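Long-range contacts in COG0546: Predicted phosphatases (Streptococcus pneumoniae, PDB 2AH5), which is of unknown specific function but is probably a phosphatase of the haloacid dehalogenase-like hydrolase family: residues T5-L11 / Y100-T106; K139-H144 / G169-I175; Q176-W182 / V205-F209; I129-S133 / Q145-H150. All blocks are in the same frame, centred on the assembly; numbering follows the deposited sequence.

How the contacts relate
One parallel sheet organises all four contacts. Contact 1 pairs two of its inner strands, 6-9 and 102-106. Contact 4 sets the edge strand 128-132 beneath helix 139-149, and contact 2 packs the same helix against helix 164-173. Contact 3 lies across strand 176-180, where the C-terminal helix 204-208 closes over the sheet. Along the chain contact 1 is complete first, contacts 4 and 2 then alternate their segments, and contact 3 comes last. Centres lie about 10 Å apart for contacts 1 and 4, about 12 Å for contacts 1 and 2, and about 21 Å for contacts 3 and 4, which do not touch. Together they illustrate how a Rossmann-like core is assembled in layers.

Contact 1: residues T5-L11 / Y100-T106; sequences TAIFFDL and YPLYITT
F9 N donates to Y103 O at 2.8 Å, and F9 O accepts from T105 N at 2.9 Å, so F9 brackets I104 as parallel strands require. Two residues earlier I7 repeats the pattern: Y103 N gives its hydrogen to I7 O (2.9 Å), while I7 N reaches P101 O over a longer 3.2 Å. Beyond the T105 N bond, at the C-terminal ends of the strands, a water bridges the two segments, donating to D10 OD1 and hydrogen-bonded to T106 OG1, a hydroxyl that also pairs with the amide of K108.

On the face carrying F8 and Y103 the two rings stand nearly perpendicular, their planes 87° apart, with F8 CE1 3.6 Å from Y103 CD2. T105 places its methyl CG2 in an off-centre CH-pi contact with the F8 ring, and its hydroxyl OG1, which finds no polar partner, is buried beside F8 CB. On the other face I7 CD1 rests over the Y100 ring, 4.0 Å from the centroid; with CG1 beside the backbone N (chi1 -55°) and CD1 extended beyond it, the side chain reaches back over that ring. L102 CD2 touches both I7 CB and the edge of the F9 ring.

This is the centre of the Rossmann-like HAD core, and D10, at the strand end, fits the first aspartate of the family's DxDx(T/V) signature.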
# COMPACT_ATOMS: atom_id res chain seq x y z
N THR A 5 -12.79 14.03 7.84
CA THR A 5 -14.07 13.33 7.70
C THR A 5 -13.96 11.99 6.96
O THR A 5 -14.94 11.24 6.87
CB THR A 5 -15.14 14.18 6.97
OG1 THR A 5 -14.75 14.38 5.60
CG2 THR A 5 -15.35 15.54 7.64
N ALA A 6 -12.77 11.68 6.44
CA ALA A 6 -12.57 10.50 5.60
C ALA A 6 -11.15 9.97 5.83
O ALA A 6 -10.21 10.74 6.01
CB ALA A 6 -12.76 10.84 4.15
N ILE A 7 -11.03 8.65 5.86
CA ILE A 7 -9.75 8.01 6.14
C ILE A 7 -9.33 7.11 4.96
O ILE A 7 -10.12 6.25 4.53
CB ILE A 7 -9.79 7.19 7.45
CG1 ILE A 7 -10.24 8.07 8.64
CG2 ILE A 7 -8.42 6.57 7.69
CD1 ILE A 7 -10.24 7.32 10.00
N PHE A 8 -8.12 7.36 4.43
CA PHE A 8 -7.56 6.58 3.31
C PHE A 8 -6.51 5.60 3.85
O PHE A 8 -5.69 5.98 4.68
CB PHE A 8 -6.86 7.50 2.28
CG PHE A 8 -7.76 8.51 1.60
CD1 PHE A 8 -9.15 8.44 1.72
CD2 PHE A 8 -7.19 9.49 0.79
CE1 PHE A 8 -9.98 9.36 1.05
CE2 PHE A 8 -8.01 10.42 0.10
CZ PHE A 8 -9.39 10.36 0.24
N PHE A 9 -6.47 4.39 3.30
CA PHE A 9 -5.51 3.39 3.72
C PHE A 9 -4.68 2.91 2.53
O PHE A 9 -5.25 2.67 1.46
CB PHE A 9 -6.24 2.19 4.25
CG PHE A 9 -6.85 2.40 5.59
CD1 PHE A 9 -8.12 2.94 5.69
CD2 PHE A 9 -6.17 2.03 6.73
CE1 PHE A 9 -8.70 3.12 6.94
CE2 PHE A 9 -6.77 2.19 8.00
CZ PHE A 9 -8.02 2.74 8.08
N ASP A 10 -3.36 2.79 2.70
CA ASP A 10 -2.56 1.95 1.78
C ASP A 10 -3.00 0.48 2.05
O ASP A 10 -3.58 0.20 3.09
CB ASP A 10 -1.04 2.12 2.02
CG ASP A 10 -0.18 1.72 0.80
OD1 ASP A 10 -0.71 1.16 -0.19
OD2 ASP A 10 1.05 1.96 0.82
N LEU A 11 -2.72 -0.43 1.13
CA LEU A 11 -3.19 -1.83 1.23
C LEU A 11 -2.03 -2.69 1.67
O LEU A 11 -1.94 -3.02 2.83
CB LEU A 11 -3.74 -2.33 -0.13
CG LEU A 11 -4.37 -3.73 -0.17
CD1 LEU A 11 -5.47 -3.89 0.89
CD2 LEU A 11 -4.94 -3.99 -1.58
N TYR A 100 -16.20 6.77 10.58
CA TYR A 100 -15.72 7.41 9.35
C TYR A 100 -15.94 6.52 8.14
O TYR A 100 -15.84 5.31 8.24
CB TYR A 100 -14.20 7.63 9.41
CG TYR A 100 -13.72 8.56 10.50
CD1 TYR A 100 -13.63 9.92 10.27
CD2 TYR A 100 -13.34 8.06 11.75
CE1 TYR A 100 -13.17 10.81 11.26
CE2 TYR A 100 -12.88 8.91 12.74
CZ TYR A 100 -12.81 10.30 12.49
OH TYR A 100 -12.36 11.18 13.46
N PRO A 101 -16.18 7.14 6.96
CA PRO A 101 -16.11 6.41 5.71
C PRO A 101 -14.61 6.13 5.48
O PRO A 101 -13.80 7.02 5.72
CB PRO A 101 -16.65 7.41 4.68
CG PRO A 101 -16.31 8.76 5.24
CD PRO A 101 -16.44 8.58 6.76
N LEU A 102 -14.28 4.90 5.10
CA LEU A 102 -12.92 4.46 4.82
C LEU A 102 -12.73 4.13 3.34
O LEU A 102 -13.67 3.59 2.70
CB LEU A 102 -12.62 3.18 5.59
CG LEU A 102 -12.97 3.13 7.07
CD1 LEU A 102 -12.58 1.80 7.66
CD2 LEU A 102 -12.34 4.30 7.83
N TYR A 103 -11.53 4.42 2.83
CA TYR A 103 -11.20 4.16 1.42
C TYR A 103 -9.83 3.51 1.33
O TYR A 103 -8.92 3.82 2.13
CB TYR A 103 -11.17 5.48 0.62
CG TYR A 103 -12.49 6.19 0.73
CD1 TYR A 103 -13.55 5.84 -0.10
CD2 TYR A 103 -12.71 7.14 1.73
CE1 TYR A 103 -14.78 6.46 0.01
CE2 TYR A 103 -13.95 7.80 1.85
CZ TYR A 103 -14.97 7.43 0.98
OH TYR A 103 -16.20 8.04 1.07
N ILE A 104 -9.68 2.60 0.38
CA ILE A 104 -8.33 2.20 0.03
C ILE A 104 -7.80 3.07 -1.12
O ILE A 104 -8.50 3.29 -2.13
CB ILE A 104 -8.27 0.70 -0.33
CG1 ILE A 104 -8.44 -0.11 0.96
CG2 ILE A 104 -6.96 0.35 -0.99
CD1 ILE A 104 -8.89 -1.54 0.71
N THR A 105 -6.55 3.51 -0.96
CA THR A 105 -5.78 4.26 -1.99
C THR A 105 -4.41 3.59 -2.19
O THR A 105 -3.51 3.75 -1.37
CB THR A 105 -5.58 5.73 -1.62
OG1 THR A 105 -5.01 5.82 -0.30
CG2 THR A 105 -6.86 6.46 -1.66
N THR A 106 -4.28 2.79 -3.25
CA THR A 106 -3.10 1.97 -3.45
C THR A 106 -2.56 2.15 -4.87
O THR A 106 -3.28 2.59 -5.76
CB THR A 106 -3.43 0.46 -3.21
OG1 THR A 106 -2.22 -0.33 -3.36
CG2 THR A 106 -4.53 -0.04 -4.20
O HOH W 1 -0.67 -1.45 -1.64

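Contact 2: residues K139-H144 / G169-I175; sequences KADVIH and GARETGI
T173 sets its methyl CG2 squarely over one face of the H144 imidazole, a CH-pi contact 3.8 Å from the ring centroid. The same methyl also lies 3.5 Å from A140 O, which meets it from the same side as the ring. I143 crosses T173 at about a right angle, its CG2 branch touching T173 OG1 at 3.4 Å, while its CD1 end reaches the backbone of G169 (3.7 Å to C). Here the helices come close: A140 and G169 are 4.4 Å apart at their CA atoms, an approach that the bare backbone of G169 permits.

Behind this shell T173 is fixed by its own helix. Its OG1, held between the backbone N and the carbonyl carbon (chi1 53°), donates to G169 O at 2.8 Å, which turns the methyl outward to H144. I175, following G174 with its positive phi, adds CD1 against I143, and both isoleucines touch F8 and I159 of the sheet. A water accepts from A140 N and donates to E172 OE1.

The chemistry is mainly apolar: the threonine hydroxyl is satisfied inside its helix, and methyl groups, backbone and one imidazole face make most of the direct contact, with the E172 carboxylate against A140 CB at the margin.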
# COMPACT_ATOMS: atom_id res chain seq x y z
N LYS A 139 0.79 7.38 -6.57
CA LYS A 139 0.04 7.58 -5.32
C LYS A 139 -0.75 8.89 -5.28
O LYS A 139 -1.94 8.89 -4.91
CB LYS A 139 0.97 7.43 -4.09
CG LYS A 139 0.27 7.36 -2.71
CD LYS A 139 -0.84 6.30 -2.63
CE LYS A 139 -0.40 4.89 -2.18
NZ LYS A 139 0.88 4.40 -2.67
N ALA A 140 -0.12 10.01 -5.67
CA ALA A 140 -0.85 11.30 -5.67
C ALA A 140 -2.12 11.28 -6.54
O ALA A 140 -3.16 11.81 -6.15
CB ALA A 140 0.09 12.46 -6.09
N ASP A 141 -2.01 10.69 -7.74
CA ASP A 141 -3.16 10.60 -8.67
C ASP A 141 -4.32 9.78 -8.08
O ASP A 141 -5.51 10.16 -8.19
CB ASP A 141 -2.70 9.99 -9.98
CG ASP A 141 -1.48 10.71 -10.55
OD1 ASP A 141 -1.58 11.93 -10.80
OD2 ASP A 141 -0.42 10.07 -10.70
N VAL A 142 -3.97 8.69 -7.41
CA VAL A 142 -4.96 7.83 -6.76
C VAL A 142 -5.69 8.62 -5.65
O VAL A 142 -6.92 8.60 -5.55
CB VAL A 142 -4.29 6.53 -6.21
CG1 VAL A 142 -5.30 5.66 -5.49
CG2 VAL A 142 -3.64 5.74 -7.37
N ILE A 143 -4.91 9.33 -4.85
CA ILE A 143 -5.45 10.16 -3.76
C ILE A 143 -6.37 11.25 -4.35
O ILE A 143 -7.50 11.44 -3.87
CB ILE A 143 -4.30 10.79 -2.93
CG1 ILE A 143 -3.54 9.71 -2.14
CG2 ILE A 143 -4.80 11.89 -2.01
CD1 ILE A 143 -2.32 10.16 -1.36
N HIS A 144 -5.88 11.95 -5.39
CA HIS A 144 -6.73 12.91 -6.11
C HIS A 144 -8.07 12.29 -6.54
O HIS A 144 -9.12 12.90 -6.37
CB HIS A 144 -6.03 13.47 -7.36
CG HIS A 144 -5.07 14.59 -7.07
ND1 HIS A 144 -5.40 15.69 -6.31
CD2 HIS A 144 -3.79 14.78 -7.46
CE1 HIS A 144 -4.36 16.50 -6.23
NE2 HIS A 144 -3.37 15.97 -6.93
N GLY A 169 2.91 11.28 -1.43
CA GLY A 169 1.55 11.41 -1.96
C GLY A 169 0.70 12.36 -1.14
O GLY A 169 -0.03 13.20 -1.69
N ALA A 170 0.77 12.23 0.19
CA ALA A 170 0.01 13.09 1.08
C ALA A 170 0.46 14.53 0.94
O ALA A 170 -0.36 15.45 0.93
CB ALA A 170 0.16 12.64 2.54
N ARG A 171 1.77 14.73 0.82
CA ARG A 171 2.29 16.10 0.79
C ARG A 171 1.88 16.75 -0.53
O ARG A 171 1.45 17.91 -0.56
CB ARG A 171 3.81 16.12 0.95
CG ARG A 171 4.39 17.48 0.61
CD ARG A 171 5.86 17.63 0.88
NE ARG A 171 6.29 18.94 0.38
CZ ARG A 171 6.16 20.08 1.06
NH1 ARG A 171 5.65 20.08 2.29
NH2 ARG A 171 6.57 21.22 0.52
N GLU A 172 2.01 16.01 -1.62
CA GLU A 172 1.61 16.50 -2.95
C GLU A 172 0.14 16.90 -3.06
O GLU A 172 -0.20 17.83 -3.80
CB GLU A 172 1.94 15.46 -4.01
CG GLU A 172 3.40 15.52 -4.45
CD GLU A 172 3.97 14.19 -4.89
OE1 GLU A 172 3.21 13.19 -4.92
OE2 GLU A 172 5.20 14.12 -5.18
N THR A 173 -0.73 16.22 -2.33
CA THR A 173 -2.17 16.40 -2.49
C THR A 173 -2.75 17.26 -1.37
O THR A 173 -3.90 17.68 -1.44
CB THR A 173 -2.90 15.04 -2.47
OG1 THR A 173 -2.52 14.32 -1.30
CG2 THR A 173 -2.56 14.22 -3.70
N GLY A 174 -1.96 17.54 -0.35
CA GLY A 174 -2.44 18.33 0.79
C GLY A 174 -3.25 17.60 1.86
O GLY A 174 -3.88 18.23 2.70
N ILE A 175 -3.24 16.27 1.86
CA ILE A 175 -3.98 15.55 2.92
C ILE A 175 -3.03 15.27 4.08
O ILE A 175 -1.80 15.37 3.92
CB ILE A 175 -4.63 14.22 2.42
CG1 ILE A 175 -3.55 13.21 2.03
CG2 ILE A 175 -5.60 14.47 1.22
CD1 ILE A 175 -4.08 11.80 1.79
O HOH W 2 2.73 10.29 -5.82

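Contact 3: residues Q176-W182 / V205-F209; sequences QKLAITW and VLAYF
V205 meets the indole of W182 at its edge, CG2 lying near the ring plane and 4.0 Å from CH2. One face of that indole carries I180 CD1, 3.4 Å above the plane and over its centre, so I180 and W182 pack on each other within 176-182, and V205 adds to the indole from its edge. The F209 ring has V205 CG1 at its edge and Y208 CD2 over one face, toward the rim. The ring of Y208 in turn is met at its edge by the amide of Q176, the two planes 87° apart.

That last meeting is polar: Y208 OH donates to Q176 OE1 at 2.5 Å, a short bond whose exact length deserves caution. The hydroxyl approaches bent rather than head-on, at a C=O...donor angle of 144° and slightly tilted from the carbonyl plane. With CG anti to the backbone N (chi1 -171°), Y208 reaches out from its helix toward the start of the strand. Between the two ends L178 sends CD1 into the cluster, 4.0 Å from V205 CG1 and 4.2 Å from F209 CE2. W182 is held from elsewhere too, as its NE1 donates to T14 O and its ring meets F86 edge-to-face.

Helix 204-208 follows the edge strand 197-199 and folds back across the sheet: L178 and Y208 touch Y197, V205 and Y208 reach strand 157-161, and L206 and F209 pack on helix 89-97, with F209 edge-to-face on Y100.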
# COMPACT_ATOMS: atom_id res chain seq x y z
N GLN A 176 -3.56 14.93 5.24
CA GLN A 176 -2.69 14.60 6.36
C GLN A 176 -2.08 13.20 6.14
O GLN A 176 -2.56 12.43 5.31
CB GLN A 176 -3.46 14.65 7.66
CG GLN A 176 -3.75 16.08 8.19
CD GLN A 176 -4.40 16.03 9.54
OE1 GLN A 176 -3.97 15.28 10.41
NE2 GLN A 176 -5.46 16.81 9.71
N LYS A 177 -1.02 12.90 6.88
CA LYS A 177 -0.27 11.63 6.74
C LYS A 177 -0.04 11.04 8.11
O LYS A 177 0.45 11.72 9.03
CB LYS A 177 1.05 11.81 5.96
CG LYS A 177 1.64 13.23 6.00
CD LYS A 177 3.05 13.29 5.41
CE LYS A 177 3.44 14.69 4.96
NZ LYS A 177 3.63 15.65 6.11
N LEU A 178 -0.43 9.77 8.23
CA LEU A 178 -0.24 9.00 9.45
C LEU A 178 0.68 7.82 9.12
O LEU A 178 0.29 6.89 8.37
CB LEU A 178 -1.58 8.51 9.98
CG LEU A 178 -1.61 7.98 11.43
CD1 LEU A 178 -3.03 8.03 11.96
CD2 LEU A 178 -1.01 6.58 11.59
N ALA A 179 1.90 7.86 9.65
CA ALA A 179 2.91 6.83 9.35
C ALA A 179 2.70 5.61 10.24
O ALA A 179 2.49 5.74 11.44
CB ALA A 179 4.35 7.38 9.55
N ILE A 180 2.82 4.42 9.65
CA ILE A 180 2.77 3.19 10.44
C ILE A 180 4.05 2.41 10.23
O ILE A 180 4.63 2.43 9.14
CB ILE A 180 1.49 2.35 10.16
CG1 ILE A 180 1.53 1.66 8.77
CG2 ILE A 180 0.23 3.22 10.46
CD1 ILE A 180 2.21 0.26 8.77
N THR A 181 4.51 1.74 11.29
CA THR A 181 5.85 1.14 11.27
C THR A 181 5.84 -0.38 11.43
O THR A 181 6.92 -0.98 11.56
CB THR A 181 6.76 1.77 12.35
OG1 THR A 181 6.21 1.47 13.64
CG2 THR A 181 6.84 3.29 12.21
N TRP A 182 4.65 -0.99 11.45
CA TRP A 182 4.51 -2.46 11.53
C TRP A 182 4.65 -3.10 10.15
O TRP A 182 4.58 -4.33 10.01
CB TRP A 182 3.17 -2.87 12.18
CG TRP A 182 1.94 -2.54 11.38
CD1 TRP A 182 1.50 -3.16 10.24
CD2 TRP A 182 0.97 -1.53 11.69
NE1 TRP A 182 0.32 -2.58 9.81
CE2 TRP A 182 -0.02 -1.57 10.67
CE3 TRP A 182 0.85 -0.57 12.71
CZ2 TRP A 182 -1.11 -0.70 10.64
CZ3 TRP A 182 -0.24 0.30 12.68
CH2 TRP A 182 -1.21 0.23 11.66
N VAL A 205 -3.39 3.76 16.36
CA VAL A 205 -3.95 4.65 15.33
C VAL A 205 -5.20 5.37 15.86
O VAL A 205 -5.48 6.52 15.53
CB VAL A 205 -4.32 3.87 14.05
CG1 VAL A 205 -5.10 4.75 13.08
CG2 VAL A 205 -3.05 3.35 13.34
N LEU A 206 -5.94 4.66 16.71
CA LEU A 206 -7.27 5.09 17.12
C LEU A 206 -7.22 6.35 17.96
O LEU A 206 -8.11 7.18 17.87
CB LEU A 206 -7.92 3.97 17.92
CG LEU A 206 -8.32 2.79 17.08
CD1 LEU A 206 -8.73 1.65 18.02
CD2 LEU A 206 -9.49 3.17 16.13
N ALA A 207 -6.15 6.48 18.75
CA ALA A 207 -5.96 7.62 19.65
C ALA A 207 -5.91 8.96 18.92
O ALA A 207 -6.32 9.99 19.47
CB ALA A 207 -4.68 7.42 20.49
N TYR A 208 -5.42 8.96 17.68
CA TYR A 208 -5.37 10.19 16.91
C TYR A 208 -6.76 10.77 16.72
O TYR A 208 -6.93 11.98 16.77
CB TYR A 208 -4.69 10.02 15.55
CG TYR A 208 -4.43 11.34 14.84
CD1 TYR A 208 -3.64 12.33 15.43
CD2 TYR A 208 -4.99 11.60 13.58
CE1 TYR A 208 -3.39 13.53 14.78
CE2 TYR A 208 -4.76 12.82 12.92
CZ TYR A 208 -3.96 13.77 13.53
OH TYR A 208 -3.69 14.98 12.91
N PHE A 209 -7.73 9.88 16.53
CA PHE A 209 -9.10 10.28 16.28
C PHE A 209 -9.93 10.42 17.58
O PHE A 209 -11.15 10.50 17.54
CB PHE A 209 -9.73 9.30 15.27
CG PHE A 209 -8.90 9.15 14.02
CD1 PHE A 209 -9.09 10.00 12.93
CD2 PHE A 209 -7.90 8.17 13.95
CE1 PHE A 209 -8.32 9.87 11.77
CE2 PHE A 209 -7.11 8.04 12.78
CZ PHE A 209 -7.32 8.91 11.69

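Contact 4: residues I129-S133 / Q145-H150; sequences IYGSS and QALQTH
S133 and Q145 are joined, together with G131, by one water that three groups grip. The water donates to G131 O at 2.7 Å and to Q145 OE1, and accepts from S133 OG, also at 2.7 Å. S133 OG has in addition a weak bond from the amide of A136. Q145 arrives from the helix fully extended, CG anti to its backbone N (chi1 -178°), which carries the amide out to the water.

On its way the Q145 amide passes the Y130 ring, with NE2 4.0 Å from CD1 and the two planes 56° apart. A146 lies over one face of that ring, its CA toward the rim, and its CB touches CD2 at 4.0 Å. The tyrosine thus lies along the helix surface, its phenol reaching the helix end. There Y130 OH and H150 NE2 are hydrogen-bonded at 2.7 Å, either able to donate, the rings meeting rim to rim.

The pair belongs to a beta-alpha-beta crossover: strand 128-132 forms one border of the sheet, and helix 139-149 returns over it toward strand 157-161, the strand and helix axes here running at 140°. At the closing turn of the helix T149 rests its methyl CG2 3.6 Å from Y130 OH, while its hydroxyl OG1 and its backbone N both donate to Q145 O, from opposite faces of that carbonyl. The ring of H150, the first residue to leave helical geometry, also meets that of Y103, on the neighbouring strand 102-106, which Y130 touches as well.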
# COMPACT_ATOMS: atom_id res chain seq x y z
N ILE A 129 -12.56 1.64 -3.22
CA ILE A 129 -11.24 1.08 -3.34
C ILE A 129 -10.68 1.59 -4.67
O ILE A 129 -11.25 1.32 -5.75
CB ILE A 129 -11.26 -0.47 -3.31
CG1 ILE A 129 -11.83 -0.99 -1.98
CG2 ILE A 129 -9.82 -1.04 -3.62
CD1 ILE A 129 -11.81 -2.50 -1.85
N TYR A 130 -9.58 2.32 -4.56
CA TYR A 130 -8.94 3.02 -5.69
C TYR A 130 -7.50 2.53 -5.84
O TYR A 130 -6.73 2.59 -4.88
CB TYR A 130 -9.00 4.53 -5.45
CG TYR A 130 -10.44 5.00 -5.35
CD1 TYR A 130 -11.18 5.20 -6.51
CD2 TYR A 130 -11.08 5.16 -4.11
CE1 TYR A 130 -12.51 5.58 -6.46
CE2 TYR A 130 -12.45 5.56 -4.05
CZ TYR A 130 -13.14 5.75 -5.24
OH TYR A 130 -14.47 6.15 -5.30
N GLY A 131 -7.17 2.02 -7.02
CA GLY A 131 -5.78 1.57 -7.30
C GLY A 131 -5.27 2.26 -8.57
O GLY A 131 -5.88 3.22 -9.04
N SER A 132 -4.15 1.78 -9.09
CA SER A 132 -3.52 2.42 -10.24
C SER A 132 -4.32 2.10 -11.50
O SER A 132 -4.94 1.04 -11.61
CB SER A 132 -2.08 1.95 -10.40
OG SER A 132 -2.05 0.57 -10.62
N SER A 133 -4.21 3.02 -12.46
CA SER A 133 -5.04 3.04 -13.69
C SER A 133 -4.43 4.10 -14.60
O SER A 133 -3.45 4.76 -14.22
CB SER A 133 -6.48 3.44 -13.35
OG SER A 133 -6.60 4.83 -13.04
N GLN A 145 -8.00 11.11 -7.14
CA GLN A 145 -9.21 10.45 -7.59
C GLN A 145 -10.19 10.17 -6.42
O GLN A 145 -11.40 10.44 -6.53
CB GLN A 145 -8.86 9.16 -8.32
CG GLN A 145 -10.10 8.47 -8.85
CD GLN A 145 -9.82 7.23 -9.66
OE1 GLN A 145 -8.66 6.82 -9.82
NE2 GLN A 145 -10.89 6.63 -10.20
N ALA A 146 -9.66 9.61 -5.33
CA ALA A 146 -10.46 9.35 -4.12
C ALA A 146 -11.13 10.63 -3.61
O ALA A 146 -12.34 10.65 -3.35
CB ALA A 146 -9.61 8.67 -3.01
N LEU A 147 -10.35 11.71 -3.49
CA LEU A 147 -10.87 12.97 -2.96
C LEU A 147 -11.97 13.56 -3.85
O LEU A 147 -13.08 13.87 -3.38
CB LEU A 147 -9.75 14.00 -2.80
CG LEU A 147 -8.69 13.85 -1.70
CD1 LEU A 147 -7.60 14.84 -2.00
CD2 LEU A 147 -9.30 14.12 -0.33
N GLN A 148 -11.66 13.69 -5.14
CA GLN A 148 -12.61 14.25 -6.11
C GLN A 148 -13.90 13.43 -6.25
O GLN A 148 -14.99 13.98 -6.19
CB GLN A 148 -11.93 14.51 -7.45
CG GLN A 148 -10.81 15.53 -7.28
CD GLN A 148 -10.03 15.79 -8.55
OE1 GLN A 148 -10.47 15.47 -9.66
NE2 GLN A 148 -8.85 16.38 -8.39
N THR A 149 -13.77 12.10 -6.36
CA THR A 149 -14.95 11.26 -6.52
C THR A 149 -15.90 11.38 -5.32
O THR A 149 -17.11 11.30 -5.49
CB THR A 149 -14.58 9.78 -6.80
OG1 THR A 149 -13.73 9.75 -7.95
CG2 THR A 149 -15.82 9.00 -7.13
N HIS A 150 -15.33 11.63 -4.13
CA HIS A 150 -16.12 11.71 -2.90
C HIS A 150 -16.34 13.12 -2.41
O HIS A 150 -16.82 13.34 -1.28
CB HIS A 150 -15.58 10.74 -1.84
CG HIS A 150 -15.75 9.32 -2.25
ND1 HIS A 150 -16.98 8.69 -2.22
CD2 HIS A 150 -14.90 8.45 -2.84
CE1 HIS A 150 -16.85 7.47 -2.70
NE2 HIS A 150 -15.60 7.30 -3.09
O HOH W 3 -7.70 4.58 -10.57